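PDB 6DXU: glycosyl hydrolase family 2, TIM barrel domain protein from Parabacteroides merdae ATCC 43184, which hydrolyses beta-D-glucuronides, releasing glucuronic acid, as a family 2 glycoside hydrolase of a human gut bacterium. Local coordinates for residues H520-S525 with G642-V647; P621-Y626 with M637-G642; V647-K652 with R761-K766. All coordinates share one frame; numbering follows the deposited sequence.

How the interactions relate
Residues 520-525, in the loop between strand 512-513 and helix 557-560 of the TIM barrel region, meet residues 642-647 in interaction 1 and so close a large loop of 116 residues. Interaction 2 lies within that loop: residues 621-626, in the N-terminal part of helix 623-632 and just before it, meet residues 637-642 across only ten intervening residues, and the second segment of interaction 2 runs into that of interaction 1 at Gly-642. Interaction 3 begins where interaction 1 ends, at Val-647, and closes a separate, strand-rich loop when residues 647-652 reach 761-766. None of the loops cross. Together they join the barrel region, the sheets that follow it and the C-terminal domain, with Arg-523 and Lys-766 both reaching one bicine pocket.

Interaction 1 of 3, residues H520-S525 with G642-V647; sequences HARRHS and GHTWPV. With BCN (bicine), chain L.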
loop_
_atom_site.group_PDB
_atom_site.type_symbol
_atom_site.label_atom_id
_atom_site.label_comp_id
_atom_site.label_asym_id
_atom_site.label_seq_id
_atom_site.Cartn_x
_atom_site.Cartn_y
_atom_site.Cartn_z
ATOM N N HIS D 520 -47.261 16.648 -16.357
ATOM C CA HIS D 520 -47.634 16.845 -14.960
ATOM C C HIS D 520 -49.005 16.226 -14.762
ATOM O O HIS D 520 -50.005 16.769 -15.245
ATOM C CB HIS D 520 -47.626 18.347 -14.682
ATOM C CG HIS D 520 -47.716 18.730 -13.232
ATOM N ND1 HIS D 520 -47.062 18.049 -12.227
ATOM C CD2 HIS D 520 -48.335 19.778 -12.633
ATOM C CE1 HIS D 520 -47.299 18.641 -11.070
ATOM N NE2 HIS D 520 -48.081 19.686 -11.286
ATOM N N ALA D 521 -49.047 15.061 -14.113
ATOM C CA ALA D 521 -50.281 14.290 -14.033
ATOM C C ALA D 521 -51.393 15.136 -13.434
ATOM O O ALA D 521 -51.192 15.805 -12.417
ATOM C CB ALA D 521 -50.091 13.027 -13.195
ATOM N N ARG D 522 -52.559 15.109 -14.080
ATOM C CA ARG D 522 -53.789 15.819 -13.739
ATOM C C ARG D 522 -53.786 17.225 -14.318
ATOM O O ARG D 522 -54.759 17.959 -14.104
ATOM C CB ARG D 522 -54.064 15.892 -12.224
ATOM C CG ARG D 522 -54.153 14.518 -11.571
ATOM C CD ARG D 522 -54.290 14.566 -10.044
ATOM N NE ARG D 522 -54.539 13.213 -9.545
ATOM C CZ ARG D 522 -55.751 12.652 -9.496
ATOM N NH1 ARG D 522 -56.828 13.323 -9.893
ATOM N NH2 ARG D 522 -55.891 11.410 -9.054
ATOM N N ARG D 523 -52.748 17.633 -15.045
ATOM C CA ARG D 523 -52.792 18.916 -15.737
ATOM C C ARG D 523 -53.271 18.716 -17.166
ATOM O O ARG D 523 -52.749 17.860 -17.889
ATOM C CB ARG D 523 -51.433 19.601 -15.741
ATOM C CG ARG D 523 -51.429 20.933 -16.480
ATOM C CD ARG D 523 -50.025 21.528 -16.538
ATOM N NE ARG D 523 -49.604 22.103 -15.258
ATOM C CZ ARG D 523 -48.351 22.427 -14.960
ATOM N NH1 ARG D 523 -47.376 22.221 -15.845
ATOM N NH2 ARG D 523 -48.059 22.952 -13.770
ATOM N N HIS D 524 -54.263 19.505 -17.570
ATOM C CA HIS D 524 -54.856 19.372 -18.887
ATOM C C HIS D 524 -54.950 20.746 -19.534
ATOM O O HIS D 524 -54.705 21.779 -18.898
ATOM C CB HIS D 524 -56.215 18.666 -18.797
ATOM C CG HIS D 524 -56.152 17.355 -18.073
ATOM N ND1 HIS D 524 -55.811 16.173 -18.697
ATOM C CD2 HIS D 524 -56.372 17.044 -16.772
ATOM C CE1 HIS D 524 -55.831 15.189 -17.813
ATOM N NE2 HIS D 524 -56.172 15.691 -16.638
ATOM N N SER D 525 -55.285 20.758 -20.823
ATOM C CA SER D 525 -55.305 22.010 -21.568
ATOM C C SER D 525 -56.381 21.959 -22.638
ATOM O O SER D 525 -56.558 20.936 -23.303
ATOM C CB SER D 525 -53.949 22.300 -22.225
ATOM O OG SER D 525 -53.959 23.534 -22.935
ATOM N N GLY D 642 -59.778 12.421 -20.085
ATOM C CA GLY D 642 -60.178 13.436 -19.125
ATOM C C GLY D 642 -60.700 12.891 -17.812
ATOM O O GLY D 642 -61.466 13.565 -17.119
ATOM N N HIS D 643 -60.291 11.675 -17.439
ATOM C CA HIS D 643 -60.697 11.153 -16.137
ATOM C C HIS D 643 -60.219 12.037 -14.988
ATOM O O HIS D 643 -60.923 12.164 -13.979
ATOM C CB HIS D 643 -60.177 9.729 -15.957
ATOM C CG HIS D 643 -61.040 8.690 -16.597
ATOM N ND1 HIS D 643 -61.653 7.688 -15.878
ATOM C CD2 HIS D 643 -61.416 8.511 -17.886
ATOM C CE1 HIS D 643 -62.355 6.924 -16.697
ATOM N NE2 HIS D 643 -62.225 7.400 -17.923
ATOM N N THR D 644 -59.046 12.672 -15.121
ATOM C CA THR D 644 -58.505 13.549 -14.083
ATOM C C THR D 644 -58.627 15.018 -14.462
ATOM O O THR D 644 -57.826 15.843 -14.028
ATOM C CB THR D 644 -57.034 13.229 -13.781
ATOM O OG1 THR D 644 -56.236 13.404 -14.969
ATOM C CG2 THR D 644 -56.891 11.799 -13.269
ATOM N N TRP D 645 -59.617 15.357 -15.290
ATOM C CA TRP D 645 -59.827 16.719 -15.777
ATOM C C TRP D 645 -61.199 17.160 -15.286
ATOM O O TRP D 645 -62.206 16.964 -15.985
ATOM C CB TRP D 645 -59.746 16.764 -17.300
ATOM C CG TRP D 645 -59.687 18.146 -17.872
ATOM C CD1 TRP D 645 -59.589 19.307 -17.185
ATOM C CD2 TRP D 645 -59.707 18.496 -19.266
ATOM N NE1 TRP D 645 -59.528 20.370 -18.063
ATOM C CE2 TRP D 645 -59.602 19.895 -19.345
ATOM C CE3 TRP D 645 -59.780 17.754 -20.452
ATOM C CZ2 TRP D 645 -59.581 20.580 -20.563
ATOM C CZ3 TRP D 645 -59.768 18.435 -21.662
ATOM C CH2 TRP D 645 -59.670 19.840 -21.704
ATOM N N PRO D 646 -61.293 17.752 -14.091
ATOM C CA PRO D 646 -62.622 17.994 -13.500
ATOM C C PRO D 646 -63.379 19.170 -14.107
ATOM O O PRO D 646 -64.620 19.158 -14.152
ATOM C CB PRO D 646 -62.301 18.246 -12.021
ATOM C CG PRO D 646 -60.914 18.761 -12.014
ATOM C CD PRO D 646 -60.205 18.016 -13.130
ATOM N N VAL D 647 -62.663 20.184 -14.589
ATOM C CA VAL D 647 -63.287 21.411 -15.074
ATOM C C VAL D 647 -62.716 21.770 -16.443
ATOM O O VAL D 647 -61.537 22.136 -16.555
ATOM C CB VAL D 647 -63.112 22.584 -14.100
ATOM C CG1 VAL D 647 -64.037 23.723 -14.515
ATOM C CG2 VAL D 647 -63.416 22.151 -12.665
HETATM N N1 BCN L . -42.128 24.071 -16.754
HETATM C C1 BCN L . -41.900 25.467 -17.075
HETATM C C2 BCN L . -42.522 26.336 -15.984
HETATM O O21 BCN L . -43.308 25.815 -15.153
HETATM O O22 BCN L . -42.251 27.567 -15.922
HETATM C C3 BCN L . -43.094 23.537 -17.708
HETATM C C4 BCN L . -44.522 23.962 -17.352
HETATM O O4 BCN L . -44.807 23.619 -16.022
HETATM C C5 BCN L . -40.872 23.343 -16.930
HETATM C C6 BCN L . -40.159 23.167 -15.590
HETATM O O6 BCN L . -41.098 23.310 -14.557
#
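Thr-644, third residue of the type I turn from Gly-642 to Trp-645, divides its two branches between Arg-522 and His-524. Its OG1 lies between the backbone N and the carbonyl carbon (chi1 60°) and shares a hydrogen bond of 2.8 Å with His-524 NE2, near the imidazole plane. The same NE2 also makes a weak bond to Thr-644 O at 3.1 Å. The methyl CG2 sits over one face of the Arg-522 guanidinium, toward its rim, 3.7 Å from NH1. At the other nitrogen of His-524, ND1 is hydrogen-bonded to Tyr-641 OH, which helps fix the rotation of the ring. Trp-645 follows, with its CB 3.4 Å from His-524 CD2 over the imidazole face, while His-524 CB stands almost on the normal of the five-membered indole ring, 3.5 Å from its centroid. A serine here would remove the indole and would probably open a gap beneath His-524 CB and the Ser-525 backbone. Next along the chain from Arg-522, Arg-523 turns away from this contact, and its NH1 gives a hydrogen bond of 2.9 Å to bicine O4. The arrangement is loop-on-loop packing behind the bicine pocket, which Asp-603 and Gln-793 help complete.

Interaction 2 of 3, residues P621-Y626 with M637-G642; sequences PKESYY and MIHIYG
Tyr-626 lays its phenol ring over one face of the His-639 imidazole in an offset stack, the planes within 3° of each other and the centroids 3.8 Å apart. The overlap is close: CD2 of Tyr-626 lies 3.4 Å from CE1 of His-639, and ND1 of the imidazole sits above the middle of the phenol ring. The CB of His-639 points from the strand toward the helix, and with CG anti to the backbone N (chi1 -180°) the ring lies flat against the tyrosine. Tyr-625 covers the opposite face of the phenol, and Met-637 brings its methyl CE near the ring edge, 4.2 Å from Tyr-626 CD1. Beside the stack, Glu-623 bends at chi2 and offers one oxygen to two donors. His-639 NE2 gives OE1 a nearly straight bond of 2.8 Å (167°) that lies in the imidazole plane, and Gly-642 N reaches the same atom at 2.9 Å. The donors approach from opposite faces of the carboxylate plane, both well out of it, while OE2 accepts from Thr-644 N; this wealth of N-H groups is consistent with a charged carboxylate. Glu-623 CB packs obliquely against the Tyr-641 ring, 3.6 Å from CE1. Gly-642 has backbone angles at which a side chain would collide with the preceding carbonyl oxygen. The contact thus joins the N-terminal part of helix 623-632 to strand 638-640, whose Ile-638 and Ile-640 point the other way onto strands 655-662 and 715-726, while helix 565-579 packs against Tyr-641.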
loop_
_atom_site.group_PDB
_atom_site.type_symbol
_atom_site.label_atom_id
_atom_site.label_comp_id
_atom_site.label_asym_id
_atom_site.label_seq_id
_atom_site.Cartn_x
_atom_site.Cartn_y
_atom_site.Cartn_z
ATOM N N PRO D 621 -52.254 5.306 -13.157
ATOM C CA PRO D 621 -52.105 5.518 -14.600
ATOM C C PRO D 621 -52.428 6.956 -14.973
ATOM O O PRO D 621 -53.359 7.562 -14.437
ATOM C CB PRO D 621 -53.125 4.545 -15.209
ATOM C CG PRO D 621 -53.557 3.647 -14.091
ATOM C CD PRO D 621 -53.360 4.389 -12.834
ATOM N N LYS D 622 -51.646 7.499 -15.902
ATOM C CA LYS D 622 -51.967 8.769 -16.536
ATOM C C LYS D 622 -52.878 8.525 -17.736
ATOM O O LYS D 622 -53.104 7.389 -18.150
ATOM C CB LYS D 622 -50.695 9.497 -16.975
ATOM C CG LYS D 622 -49.732 9.864 -15.841
ATOM C CD LYS D 622 -48.662 10.812 -16.351
ATOM C CE LYS D 622 -47.436 10.842 -15.454
ATOM N NZ LYS D 622 -46.349 11.654 -16.088
ATOM N N GLU D 623 -53.383 9.609 -18.323
ATOM C CA GLU D 623 -54.253 9.437 -19.489
ATOM C C GLU D 623 -53.504 8.759 -20.635
ATOM O O GLU D 623 -54.105 8.009 -21.418
ATOM C CB GLU D 623 -54.811 10.786 -19.947
ATOM C CG GLU D 623 -55.528 11.584 -18.852
ATOM C CD GLU D 623 -57.021 11.286 -18.733
ATOM O OE1 GLU D 623 -57.593 10.555 -19.576
ATOM O OE2 GLU D 623 -57.627 11.794 -17.774
ATOM N N SER D 624 -52.183 8.968 -20.708
ATOM C CA SER D 624 -51.364 8.428 -21.789
ATOM C C SER D 624 -51.254 6.908 -21.746
ATOM O O SER D 624 -51.000 6.286 -22.785
ATOM C CB SER D 624 -49.965 9.051 -21.730
ATOM O OG SER D 624 -49.518 9.181 -20.381
ATOM N N TYR D 625 -51.436 6.297 -20.574
ATOM C CA TYR D 625 -51.432 4.840 -20.491
ATOM C C TYR D 625 -52.470 4.241 -21.427
ATOM O O TYR D 625 -52.207 3.237 -22.105
ATOM C CB TYR D 625 -51.695 4.411 -19.047
ATOM C CG TYR D 625 -51.780 2.911 -18.806
ATOM C CD1 TYR D 625 -52.984 2.239 -18.918
ATOM C CD2 TYR D 625 -50.652 2.177 -18.441
ATOM C CE1 TYR D 625 -53.069 0.875 -18.688
ATOM C CE2 TYR D 625 -50.720 0.820 -18.200
ATOM C CZ TYR D 625 -51.936 0.172 -18.333
ATOM O OH TYR D 625 -52.027 -1.174 -18.098
ATOM N N TYR D 626 -53.646 4.862 -21.501
ATOM C CA TYR D 626 -54.728 4.308 -22.311
ATOM C C TYR D 626 -54.497 4.515 -23.796
ATOM O O TYR D 626 -55.061 3.766 -24.609
ATOM C CB TYR D 626 -56.052 4.927 -21.863
ATOM C CG TYR D 626 -56.262 4.646 -20.404
ATOM C CD1 TYR D 626 -56.735 3.408 -19.987
ATOM C CD2 TYR D 626 -55.898 5.567 -19.442
ATOM C CE1 TYR D 626 -56.891 3.124 -18.645
ATOM C CE2 TYR D 626 -56.051 5.293 -18.107
ATOM C CZ TYR D 626 -56.542 4.076 -17.715
ATOM O OH TYR D 626 -56.691 3.809 -16.375
ATOM N N MET D 637 -61.305 -2.504 -24.554
ATOM C CA MET D 637 -61.227 -1.441 -23.567
ATOM C C MET D 637 -61.681 -0.150 -24.223
ATOM O O MET D 637 -61.744 -0.040 -25.451
ATOM C CB MET D 637 -59.800 -1.283 -22.994
ATOM C CG MET D 637 -58.700 -1.073 -24.033
ATOM S SD MET D 637 -58.611 0.564 -24.820
ATOM C CE MET D 637 -58.203 1.675 -23.461
ATOM N N ILE D 638 -61.974 0.839 -23.389
ATOM C CA ILE D 638 -62.452 2.124 -23.882
ATOM C C ILE D 638 -62.196 3.170 -22.813
ATOM O O ILE D 638 -62.480 2.950 -21.629
ATOM C CB ILE D 638 -63.949 2.042 -24.272
ATOM C CG1 ILE D 638 -64.437 3.367 -24.874
ATOM C CG2 ILE D 638 -64.805 1.613 -23.081
ATOM C CD1 ILE D 638 -65.829 3.224 -25.568
ATOM N N HIS D 639 -61.645 4.311 -23.209
ATOM C CA HIS D 639 -61.225 5.326 -22.242
ATOM C C HIS D 639 -61.485 6.703 -22.821
ATOM O O HIS D 639 -60.812 7.110 -23.774
ATOM C CB HIS D 639 -59.743 5.182 -21.877
ATOM C CG HIS D 639 -59.274 6.198 -20.878
ATOM N ND1 HIS D 639 -59.357 5.994 -19.518
ATOM C CD2 HIS D 639 -58.735 7.431 -21.041
ATOM C CE1 HIS D 639 -58.886 7.056 -18.885
ATOM N NE2 HIS D 639 -58.505 7.942 -19.787
ATOM N N ILE D 640 -62.453 7.419 -22.249
ATOM C CA ILE D 640 -62.633 8.828 -22.579
ATOM C C ILE D 640 -61.494 9.628 -21.968
ATOM O O ILE D 640 -61.234 9.531 -20.759
ATOM C CB ILE D 640 -63.975 9.352 -22.041
ATOM C CG1 ILE D 640 -65.158 8.504 -22.540
ATOM C CG2 ILE D 640 -64.124 10.815 -22.416
ATOM C CD1 ILE D 640 -66.385 8.595 -21.610
ATOM N N TYR D 641 -60.828 10.452 -22.784
ATOM C CA TYR D 641 -59.781 11.307 -22.238
ATOM C C TYR D 641 -60.397 12.298 -21.261
ATOM O O TYR D 641 -61.411 12.937 -21.564
ATOM C CB TYR D 641 -59.021 12.049 -23.350
ATOM C CG TYR D 641 -58.032 13.065 -22.808
ATOM C CD1 TYR D 641 -56.729 12.695 -22.459
ATOM C CD2 TYR D 641 -58.403 14.394 -22.627
ATOM C CE1 TYR D 641 -55.836 13.627 -21.947
ATOM C CE2 TYR D 641 -57.516 15.324 -22.115
ATOM C CZ TYR D 641 -56.234 14.936 -21.781
ATOM O OH TYR D 641 -55.362 15.874 -21.281
ATOM N N GLY D 642 -59.778 12.421 -20.085
ATOM C CA GLY D 642 -60.178 13.436 -19.125
ATOM C C GLY D 642 -60.700 12.891 -17.812
ATOM O O GLY D 642 -61.466 13.565 -17.119
#

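Interaction 3 of 3, residues V647-K652 with R761-K766; sequences VRWGGK and RCLSSK
Leu-763 fills the angle between Val-647 and Trp-649, two side chains that project from the same side of strand 647-649. Its CD1 touches Val-647 CG1 at 3.7 Å, and its CB lies over one face of the indole, toward the rim, 3.8 Å from Trp-649 CE3. CG of Trp-649 stands between its own backbone N and carbonyl carbon (chi1 68°), a placement that runs the ring alongside the leucine in the opposite direction. Arg-761 completes the first shell: its guanidinium lies across the end of Val-647, with CG1 above one face and 3.8 Å from NH2. Between the two segments the contact is van der Waals packing, including the guanidinium face on the valine methyl; the polar ends are held by residues around it. Glu-724 holds Arg-761 NH2 in a salt bridge and Gln-726 accepts from its NE, both from strand 715-726, which runs parallel to 647-649 in the same sheet. Asn-796 bonds to Leu-763 O, and Glu-526 takes up the backbone N of Trp-649. The leucine itself rides on the type I turn from Cys-762 to Ser-765, just ahead of Lys-766 of the bicine pocket. This is packing of an edge strand of a five-stranded mixed sheet against a loop of the C-terminal family 2 domain.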
loop_
_atom_site.group_PDB
_atom_site.type_symbol
_atom_site.label_atom_id
_atom_site.label_comp_id
_atom_site.label_asym_id
_atom_site.label_seq_id
_atom_site.Cartn_x
_atom_site.Cartn_y
_atom_site.Cartn_z
ATOM N N VAL D 647 -62.663 20.184 -14.589
ATOM C CA VAL D 647 -63.287 21.411 -15.074
ATOM C C VAL D 647 -62.716 21.770 -16.443
ATOM O O VAL D 647 -61.537 22.136 -16.555
ATOM C CB VAL D 647 -63.112 22.584 -14.100
ATOM C CG1 VAL D 647 -64.037 23.723 -14.515
ATOM C CG2 VAL D 647 -63.416 22.151 -12.665
ATOM N N ARG D 648 -63.551 21.678 -17.476
ATOM C CA ARG D 648 -63.245 22.218 -18.794
ATOM C C ARG D 648 -63.704 23.676 -18.895
ATOM O O ARG D 648 -64.377 24.207 -18.003
ATOM C CB ARG D 648 -63.902 21.370 -19.875
ATOM C CG ARG D 648 -63.300 19.981 -20.000
ATOM C CD ARG D 648 -63.750 19.310 -21.306
ATOM N NE ARG D 648 -63.044 19.890 -22.442
ATOM C CZ ARG D 648 -62.963 19.329 -23.646
ATOM N NH1 ARG D 648 -63.552 18.165 -23.877
ATOM N NH2 ARG D 648 -62.275 19.936 -24.609
ATOM N N TRP D 649 -63.330 24.338 -19.989
ATOM C CA TRP D 649 -63.680 25.747 -20.102
ATOM C C TRP D 649 -63.755 26.183 -21.561
ATOM O O TRP D 649 -63.268 25.505 -22.471
ATOM C CB TRP D 649 -62.700 26.639 -19.320
ATOM C CG TRP D 649 -61.304 26.696 -19.865
ATOM C CD1 TRP D 649 -60.826 27.572 -20.792
ATOM C CD2 TRP D 649 -60.195 25.863 -19.491
ATOM N NE1 TRP D 649 -59.496 27.329 -21.037
ATOM C CE2 TRP D 649 -59.081 26.287 -20.249
ATOM C CE3 TRP D 649 -60.038 24.800 -18.595
ATOM C CZ2 TRP D 649 -57.823 25.679 -20.143
ATOM C CZ3 TRP D 649 -58.780 24.200 -18.481
ATOM C CH2 TRP D 649 -57.695 24.636 -19.261
ATOM N N GLY D 650 -64.389 27.329 -21.768
ATOM C CA GLY D 650 -64.548 27.897 -23.088
ATOM C C GLY D 650 -65.819 28.722 -23.141
ATOM O O GLY D 650 -66.427 29.025 -22.121
ATOM N N GLY D 651 -66.224 29.062 -24.363
ATOM C CA GLY D 651 -67.417 29.857 -24.535
ATOM C C GLY D 651 -68.688 29.055 -24.370
ATOM O O GLY D 651 -68.717 27.830 -24.519
ATOM N N LYS D 652 -69.760 29.773 -24.043
ATOM C CA LYS D 652 -71.066 29.147 -23.942
ATOM C C LYS D 652 -71.436 28.548 -25.291
ATOM O O LYS D 652 -71.243 29.178 -26.336
ATOM C CB LYS D 652 -72.108 30.175 -23.498
ATOM C CG LYS D 652 -73.459 29.594 -23.151
ATOM C CD LYS D 652 -74.371 30.659 -22.556
ATOM N N ARG D 761 -62.266 30.544 -10.584
ATOM C CA ARG D 761 -61.171 29.577 -10.612
ATOM C C ARG D 761 -60.215 29.881 -11.763
ATOM O O ARG D 761 -60.639 30.019 -12.916
ATOM C CB ARG D 761 -61.717 28.160 -10.741
ATOM C CG ARG D 761 -62.522 27.698 -9.543
ATOM C CD ARG D 761 -63.200 26.372 -9.817
ATOM N NE ARG D 761 -64.206 26.504 -10.865
ATOM C CZ ARG D 761 -65.190 25.639 -11.076
ATOM N NH1 ARG D 761 -65.312 24.562 -10.313
ATOM N NH2 ARG D 761 -66.058 25.858 -12.054
ATOM N N CYS D 762 -58.919 29.952 -11.450
ATOM C CA CYS D 762 -57.876 30.219 -12.445
ATOM C C CYS D 762 -57.452 28.900 -13.087
ATOM O O CYS D 762 -56.429 28.304 -12.742
ATOM C CB CYS D 762 -56.683 30.907 -11.798
ATOM S SG CYS D 762 -57.057 32.452 -10.936
ATOM N N LEU D 763 -58.221 28.475 -14.088
ATOM C CA LEU D 763 -58.089 27.119 -14.604
ATOM C C LEU D 763 -56.820 26.880 -15.419
ATOM O O LEU D 763 -56.546 25.724 -15.757
ATOM C CB LEU D 763 -59.305 26.767 -15.454
ATOM C CG LEU D 763 -60.608 26.712 -14.659
ATOM C CD1 LEU D 763 -61.784 26.475 -15.594
ATOM C CD2 LEU D 763 -60.527 25.635 -13.567
ATOM N N SER D 764 -56.053 27.909 -15.765
ATOM C CA SER D 764 -54.812 27.702 -16.502
ATOM C C SER D 764 -53.582 27.899 -15.630
ATOM O O SER D 764 -52.449 27.848 -16.142
ATOM C CB SER D 764 -54.753 28.622 -17.722
ATOM O OG SER D 764 -54.717 29.969 -17.312
ATOM N N SER D 765 -53.768 28.093 -14.326
ATOM C CA SER D 765 -52.645 28.427 -13.459
ATOM C C SER D 765 -51.699 27.245 -13.265
ATOM O O SER D 765 -52.136 26.104 -13.033
ATOM C CB SER D 765 -53.147 28.917 -12.094
ATOM O OG SER D 765 -52.043 29.203 -11.245
ATOM N N LYS D 766 -50.398 27.540 -13.330
ATOM C CA LYS D 766 -49.326 26.612 -12.989
ATOM C C LYS D 766 -48.530 27.066 -11.794
ATOM O O LYS D 766 -47.411 26.582 -11.577
ATOM C CB LYS D 766 -48.369 26.425 -14.134
ATOM C CG LYS D 766 -49.095 25.815 -15.183
ATOM C CD LYS D 766 -48.234 25.769 -16.366
ATOM C CE LYS D 766 -48.806 24.859 -17.412
ATOM N NZ LYS D 766 -47.656 24.347 -18.026
#